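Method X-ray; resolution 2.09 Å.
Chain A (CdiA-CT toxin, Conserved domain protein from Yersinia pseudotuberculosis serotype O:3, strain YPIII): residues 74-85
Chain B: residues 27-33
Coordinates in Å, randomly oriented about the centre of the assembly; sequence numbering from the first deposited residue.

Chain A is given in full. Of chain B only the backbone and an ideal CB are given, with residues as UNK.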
ATOM      1  N   SER A  74      -2.837  -7.379  -1.007  1.00 35.20           N
ATOM      2  CA  SER A  74      -1.792  -8.364  -1.303  1.00 32.35           C
ATOM      3  C   SER A  74      -0.726  -8.430  -0.212  1.00 29.92           C
ATOM      4  O   SER A  74       0.425  -8.764  -0.485  1.00 29.32           O
ATOM      5  CB  SER A  74      -1.125  -8.064  -2.651  1.00 31.61           C
ATOM      6  OG  SER A  74      -2.057  -8.142  -3.712  1.00 33.65           O
ATOM      7  N   GLY A  75      -1.116  -8.108   1.018  1.00 29.89           N
ATOM      8  CA  GLY A  75      -0.204  -8.146   2.149  1.00 26.40           C
ATOM      9  C   GLY A  75       0.706  -6.935   2.262  1.00 25.73           C
ATOM     10  O   GLY A  75       1.689  -6.964   2.999  1.00 25.47           O
ATOM     11  N   VAL A  76       0.382  -5.869   1.535  1.00 27.79           N
ATOM     12  CA  VAL A  76       1.187  -4.647   1.551  1.00 28.39           C
ATOM     13  C   VAL A  76       0.350  -3.423   1.925  1.00 27.98           C
ATOM     14  O   VAL A  76      -0.772  -3.259   1.446  1.00 27.47           O
ATOM     15  CB  VAL A  76       1.855  -4.395   0.181  1.00 31.35           C
ATOM     16  CG1 VAL A  76       2.735  -3.144   0.224  1.00 31.17           C
ATOM     17  CG2 VAL A  76       2.669  -5.605  -0.245  1.00 31.43           C
ATOM     18  N   THR A  77       0.906  -2.564   2.778  1.00 28.29           N
ATOM     19  CA  THR A  77       0.209  -1.361   3.228  1.00 28.80           C
ATOM     20  C   THR A  77       0.971  -0.085   2.864  1.00 28.19           C
ATOM     21  O   THR A  77       2.159   0.047   3.160  1.00 27.36           O
ATOM     22  CB  THR A  77      -0.026  -1.385   4.756  1.00 30.69           C
ATOM     23  OG1 THR A  77      -0.840  -2.515   5.102  1.00 30.84           O
ATOM     24  CG2 THR A  77      -0.717  -0.106   5.213  1.00 32.15           C
ATOM     25  N   VAL A  78       0.279   0.843   2.209  1.00 29.97           N
ATOM     26  CA  VAL A  78       0.836   2.150   1.867  1.00 32.87           C
ATOM     27  C   VAL A  78      -0.188   3.244   2.155  1.00 34.15           C
ATOM     28  O   VAL A  78      -1.357   3.102   1.806  1.00 35.67           O
ATOM     29  CB  VAL A  78       1.254   2.233   0.376  1.00 31.63           C
ATOM     30  CG1 VAL A  78       1.862   3.596   0.064  1.00 31.77           C
ATOM     31  CG2 VAL A  78       2.230   1.121   0.015  1.00 29.49           C
ATOM     32  N   ASN A  79       0.236   4.324   2.804  1.00 35.03           N
ATOM     33  CA  ASN A  79      -0.639   5.482   2.956  1.00 38.78           C
ATOM     34  C   ASN A  79       0.061   6.775   2.549  1.00 38.05           C
ATOM     35  O   ASN A  79       1.268   6.788   2.309  1.00 38.24           O
ATOM     36  CB  ASN A  79      -1.184   5.585   4.390  1.00 43.00           C
ATOM     37  CG  ASN A  79      -0.094   5.716   5.442  1.00 44.76           C
ATOM     38  OD1 ASN A  79       0.984   6.246   5.187  1.00 46.14           O
ATOM     39  ND2 ASN A  79      -0.383   5.232   6.643  1.00 45.29           N
ATOM     40  N   SER A  80      -0.707   7.857   2.482  1.00 36.77           N
ATOM     41  CA  SER A  80      -0.223   9.116   1.929  1.00 37.12           C
ATOM     42  C   SER A  80       0.865   9.771   2.776  1.00 38.73           C
ATOM     43  O   SER A  80       1.626  10.601   2.280  1.00 39.26           O
ATOM     44  CB  SER A  80      -1.390  10.086   1.753  1.00 37.95           C
ATOM     45  OG  SER A  80      -2.091  10.254   2.973  1.00 39.09           O
ATOM     46  N   SER A  81       0.937   9.399   4.051  1.00 40.11           N
ATOM     47  CA  SER A  81       1.948   9.943   4.951  1.00 39.72           C
ATOM     48  C   SER A  81       3.345   9.476   4.553  1.00 39.59           C
ATOM     49  O   SER A  81       4.342  10.124   4.873  1.00 40.30           O
ATOM     50  CB  SER A  81       1.652   9.538   6.397  1.00 41.07           C
ATOM     51  OG  SER A  81       1.745   8.135   6.562  1.00 42.23           O
ATOM     52  N   MET A  82       3.402   8.348   3.851  1.00 39.12           N
ATOM     53  CA  MET A  82       4.660   7.774   3.382  1.00 38.13           C
ATOM     54  C   MET A  82       5.130   8.438   2.095  1.00 37.34           C
ATOM     55  O   MET A  82       6.321   8.466   1.795  1.00 37.41           O
ATOM     56  CB  MET A  82       4.506   6.270   3.148  1.00 37.27           C
ATOM     57  CG  MET A  82       3.890   5.504   4.304  1.00 37.78           C
ATOM     58  SD  MET A  82       3.328   3.864   3.799  1.00 40.07           S
ATOM     59  CE  MET A  82       2.644   3.236   5.328  1.00 26.00           C
ATOM     60  N   ILE A  83       4.177   8.970   1.338  1.00 37.27           N
ATOM     61  CA  ILE A  83       4.440   9.497   0.007  1.00 34.94           C
ATOM     62  C   ILE A  83       4.985  10.924   0.041  1.00 35.30           C
ATOM     63  O   ILE A  83       4.357  11.821   0.608  1.00 35.47           O
ATOM     64  CB  ILE A  83       3.161   9.458  -0.843  1.00 34.90           C
ATOM     65  CG1 ILE A  83       2.569   8.046  -0.833  1.00 33.21           C
ATOM     66  CG2 ILE A  83       3.441   9.935  -2.258  1.00 35.79           C
ATOM     67  CD1 ILE A  83       1.217   7.941  -1.503  1.00 33.43           C
ATOM     68  N   THR A  84       6.150  11.130  -0.568  1.00 34.15           N
ATOM     69  CA  THR A  84       6.775  12.452  -0.587  1.00 33.68           C
ATOM     70  C   THR A  84       6.616  13.138  -1.938  1.00 33.15           C
ATOM     71  O   THR A  84       6.658  14.364  -2.029  1.00 35.43           O
ATOM     72  CB  THR A  84       8.276  12.381  -0.240  1.00 33.69           C
ATOM     73  OG1 THR A  84       8.939  11.492  -1.146  1.00 32.60           O
ATOM     74  CG2 THR A  84       8.473  11.890   1.187  1.00 34.00           C
ATOM     75  N   SER A  85       6.442  12.346  -2.990  1.00 31.56           N
ATOM     76  CA  SER A  85       6.186  12.901  -4.313  1.00 31.66           C
ATOM     77  C   SER A  85       5.376  11.924  -5.153  1.00 31.73           C
ATOM     78  O   SER A  85       5.442  10.712  -4.950  1.00 31.04           O
ATOM     79  CB  SER A  85       7.496  13.255  -5.020  1.00 31.16           C
ATOM     80  OG  SER A  85       8.312  12.112  -5.188  1.00 32.48           O
TER
ATOM     81  N   UNK B  27       9.930   0.094   6.028  1.00 23.41           N
ATOM     82  CA  UNK B  27      10.673   1.328   6.201  1.00 21.65           C
ATOM     83  C   UNK B  27       9.694   2.480   6.093  1.00 28.88           C
ATOM     84  O   UNK B  27       9.387   3.152   7.076  1.00 29.17           O
ATOM     85  CB  UNK B  27      11.799   1.456   5.173  1.00 21.65           C
ATOM     86  N   UNK B  28       9.201   2.697   4.880  1.00 31.44           N
ATOM     87  CA  UNK B  28       8.074   3.589   4.663  1.00 31.82           C
ATOM     88  C   UNK B  28       6.817   2.737   4.528  1.00 32.66           C
ATOM     89  O   UNK B  28       5.942   2.764   5.395  1.00 34.17           O
ATOM     90  CB  UNK B  28       8.287   4.466   3.428  1.00 31.82           C
ATOM     91  N   UNK B  29       6.740   1.966   3.449  1.00 30.25           N
ATOM     92  CA  UNK B  29       5.703   0.950   3.325  1.00 27.59           C
ATOM     93  C   UNK B  29       5.998  -0.191   4.292  1.00 27.30           C
ATOM     94  O   UNK B  29       7.144  -0.394   4.693  1.00 27.42           O
ATOM     95  CB  UNK B  29       5.611   0.434   1.888  1.00 27.59           C
ATOM     96  N   UNK B  30       4.963  -0.926   4.674  1.00 27.30           N
ATOM     97  CA  UNK B  30       5.140  -2.114   5.500  1.00 28.50           C
ATOM     98  C   UNK B  30       4.289  -3.256   4.966  1.00 28.85           C
ATOM     99  O   UNK B  30       3.174  -3.040   4.494  1.00 29.34           O
ATOM    100  CB  UNK B  30       4.783  -1.818   6.958  1.00 28.50           C
ATOM    101  N   UNK B  31       4.817  -4.471   5.029  1.00 29.03           N
ATOM    102  CA  UNK B  31       4.147  -5.600   4.403  1.00 28.34           C
ATOM    103  C   UNK B  31       4.362  -6.910   5.149  1.00 29.50           C
ATOM    104  O   UNK B  31       5.276  -7.030   5.966  1.00 31.54           O
ATOM    105  CB  UNK B  31       4.630  -5.749   2.959  1.00 28.34           C
ATOM    106  N   UNK B  32       3.510  -7.887   4.844  1.00 27.22           N
ATOM    107  CA  UNK B  32       3.572  -9.215   5.444  1.00 26.50           C
ATOM    108  C   UNK B  32       4.987  -9.779   5.431  1.00 26.06           C
ATOM    109  O   UNK B  32       5.574  -9.995   4.369  1.00 29.15           O
ATOM    110  CB  UNK B  32       2.626 -10.168   4.711  1.00 26.50           C
ATOM    111  N   UNK B  33       5.529  -9.993   6.624  1.00 23.77           N
ATOM    112  CA  UNK B  33       6.883 -10.508   6.791  1.00 26.00           C
ATOM    113  C   UNK B  33       6.868 -12.029   6.926  1.00 28.81           C
ATOM    114  O   UNK B  33       6.344 -12.559   7.904  1.00 30.32           O
ATOM    115  CB  UNK B  33       7.550  -9.873   8.013  1.00 26.00           C
TER

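The segment of chain B runs antiparallel to strand 76-79 of chain A, and its backbone already fixes much of the contact before any side chain is considered. Position 27 lies beyond the reach of chain A: its ideal CB has no atom of the chain A stretch within 5.5 Å, so these coordinates leave the choice open. The deposited residue is B:Tyr27, whose hydroxyl is hydrogen-bonded elsewhere in the structure.

Position 28 is more restrictive. Its CA-to-CB bond points sideways, with the ideal CB 4.2 Å from A:Met82 CB and 4.8 Å from A:Met82 O, an acceptor that a donor side chain could turn to meet. A long donor such as lysine, arginine or glutamine would suit, with an aliphatic portion to lie beside the methionine, though shorter donors are not excluded. The residue is B:Arg28. Its chi1 is m and its chi2 and chi3 are t, an extended course that carries NH1 to 2.8 Å from A:Met82 O; the N-H...O angle of 122° makes this a weak hydrogen bond. The same B:Arg28 NH1 lies 3.6 Å from A:Thr84 CG2.

At position 29 the ideal CB is 3.7 Å from A:Thr77 O, 3.9 Å from A:Val78 CG2 and 4.5 Å from A:Met82 SD. With chain A this close, a small residue such as alanine, serine or threonine is the easy choice. B:Ser29 occupies it, packing its CB 3.9 Å from A:Val78 CG2, while its hydroxyl is hydrogen-bonded elsewhere in the structure.

Position 30 pairs with A:Thr77 through the backbone: A:Thr77 N donates to the carbonyl O of position 30 at 2.9 Å, and the N of position 30 returns a weak bond to A:Thr77 O at 3.3 Å. Its CB shares a sheet face with the A:Thr77 side chain, and a medium-length side chain could reach the methyl end of A:Met82, so threonine, valine or a medium polar residue could fit. B:Asn30, with chi1 p, brings OD1 to 3.8 Å from A:Thr77 CB and ND2 to 3.7 Å from A:Met82 CE. These are packing contacts.

Position 31 forms the non-hydrogen-bonded pair with A:Val76, at a CA-CA distance of 4.2 Å. The two CB atoms share a face, and the ideal CB is 3.8 Å from A:Val76 CG2 but only 3.2 Å from A:Gly75 O. Valine, leucine or a longer chain with an aliphatic base would suit. In B:Gln31, CB packs 3.8 Å from A:Val76 CG2.

Position 32 is anchored by its backbone, its N donating to A:Gly75 O at 2.8 Å and 166°. Its CB points sideways, 3.8 Å from that oxygen. A:Gly75 has no side chain, and an ideal CB there would come within 3.4 Å of the CB at position 32. Beyond CB, aliphatic and polar side chains would both suit. In B:Leu32, CB lies 4.3 Å from A:Gly75 CA, and the branches add no contact of their own.

Position 33 points away from chain A and is unconstrained by it; the residue is B:Asp33.

Chain B 27-33: YRSNQLD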
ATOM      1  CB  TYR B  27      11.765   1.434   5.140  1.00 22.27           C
ATOM      2  CG  TYR B  27      12.751   2.562   5.329  1.00 25.96           C
ATOM      3  CD1 TYR B  27      13.824   2.432   6.197  1.00 26.85           C
ATOM      4  CD2 TYR B  27      12.628   3.746   4.612  1.00 27.35           C
ATOM      5  CE1 TYR B  27      14.739   3.453   6.358  1.00 28.63           C
ATOM      6  CE2 TYR B  27      13.537   4.775   4.769  1.00 27.38           C
ATOM      7  CZ  TYR B  27      14.591   4.624   5.643  1.00 29.61           C
ATOM      8  OH  TYR B  27      15.500   5.645   5.803  1.00 32.59           O
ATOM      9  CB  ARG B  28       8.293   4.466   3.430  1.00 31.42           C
ATOM     10  CG  ARG B  28       9.346   5.542   3.647  1.00 33.11           C
ATOM     11  CD  ARG B  28       9.393   6.535   2.501  1.00 34.50           C
ATOM     12  NE  ARG B  28      10.239   7.688   2.811  1.00 34.87           N
ATOM     13  CZ  ARG B  28       9.785   8.856   3.261  1.00 33.23           C
ATOM     14  NH1 ARG B  28       8.486   9.042   3.452  1.00 31.48           N
ATOM     15  NH2 ARG B  28      10.634   9.844   3.515  1.00 34.68           N
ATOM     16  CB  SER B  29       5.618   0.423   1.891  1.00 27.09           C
ATOM     17  OG  SER B  29       6.810  -0.252   1.523  1.00 26.44           O
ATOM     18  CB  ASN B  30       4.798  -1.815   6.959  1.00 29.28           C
ATOM     19  CG  ASN B  30       3.378  -1.320   7.137  1.00 29.44           C
ATOM     20  OD1 ASN B  30       2.475  -2.089   7.468  1.00 31.24           O
ATOM     21  ND2 ASN B  30       3.171  -0.026   6.918  1.00 27.36           N
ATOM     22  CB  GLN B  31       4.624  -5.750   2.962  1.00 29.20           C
ATOM     23  CG  GLN B  31       6.111  -6.013   2.825  1.00 29.74           C
ATOM     24  CD  GLN B  31       6.569  -5.960   1.386  1.00 30.46           C
ATOM     25  OE1 GLN B  31       6.557  -6.969   0.682  1.00 29.62           O
ATOM     26  NE2 GLN B  31       6.968  -4.775   0.937  1.00 31.41           N
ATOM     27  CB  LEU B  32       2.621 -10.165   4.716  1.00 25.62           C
ATOM     28  CG  LEU B  32       2.490 -11.578   5.286  1.00 25.32           C
ATOM     29  CD1 LEU B  32       1.912 -11.528   6.690  1.00 27.48           C
ATOM     30  CD2 LEU B  32       1.633 -12.442   4.373  1.00 24.82           C
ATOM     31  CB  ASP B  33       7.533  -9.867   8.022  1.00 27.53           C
ATOM     32  CG  ASP B  33       9.024 -10.130   8.112  1.00 28.79           C
ATOM     33  OD1 ASP B  33       9.542 -10.989   7.373  1.00 28.95           O
ATOM     34  OD2 ASP B  33       9.683  -9.475   8.945  1.00 32.27           O
TER
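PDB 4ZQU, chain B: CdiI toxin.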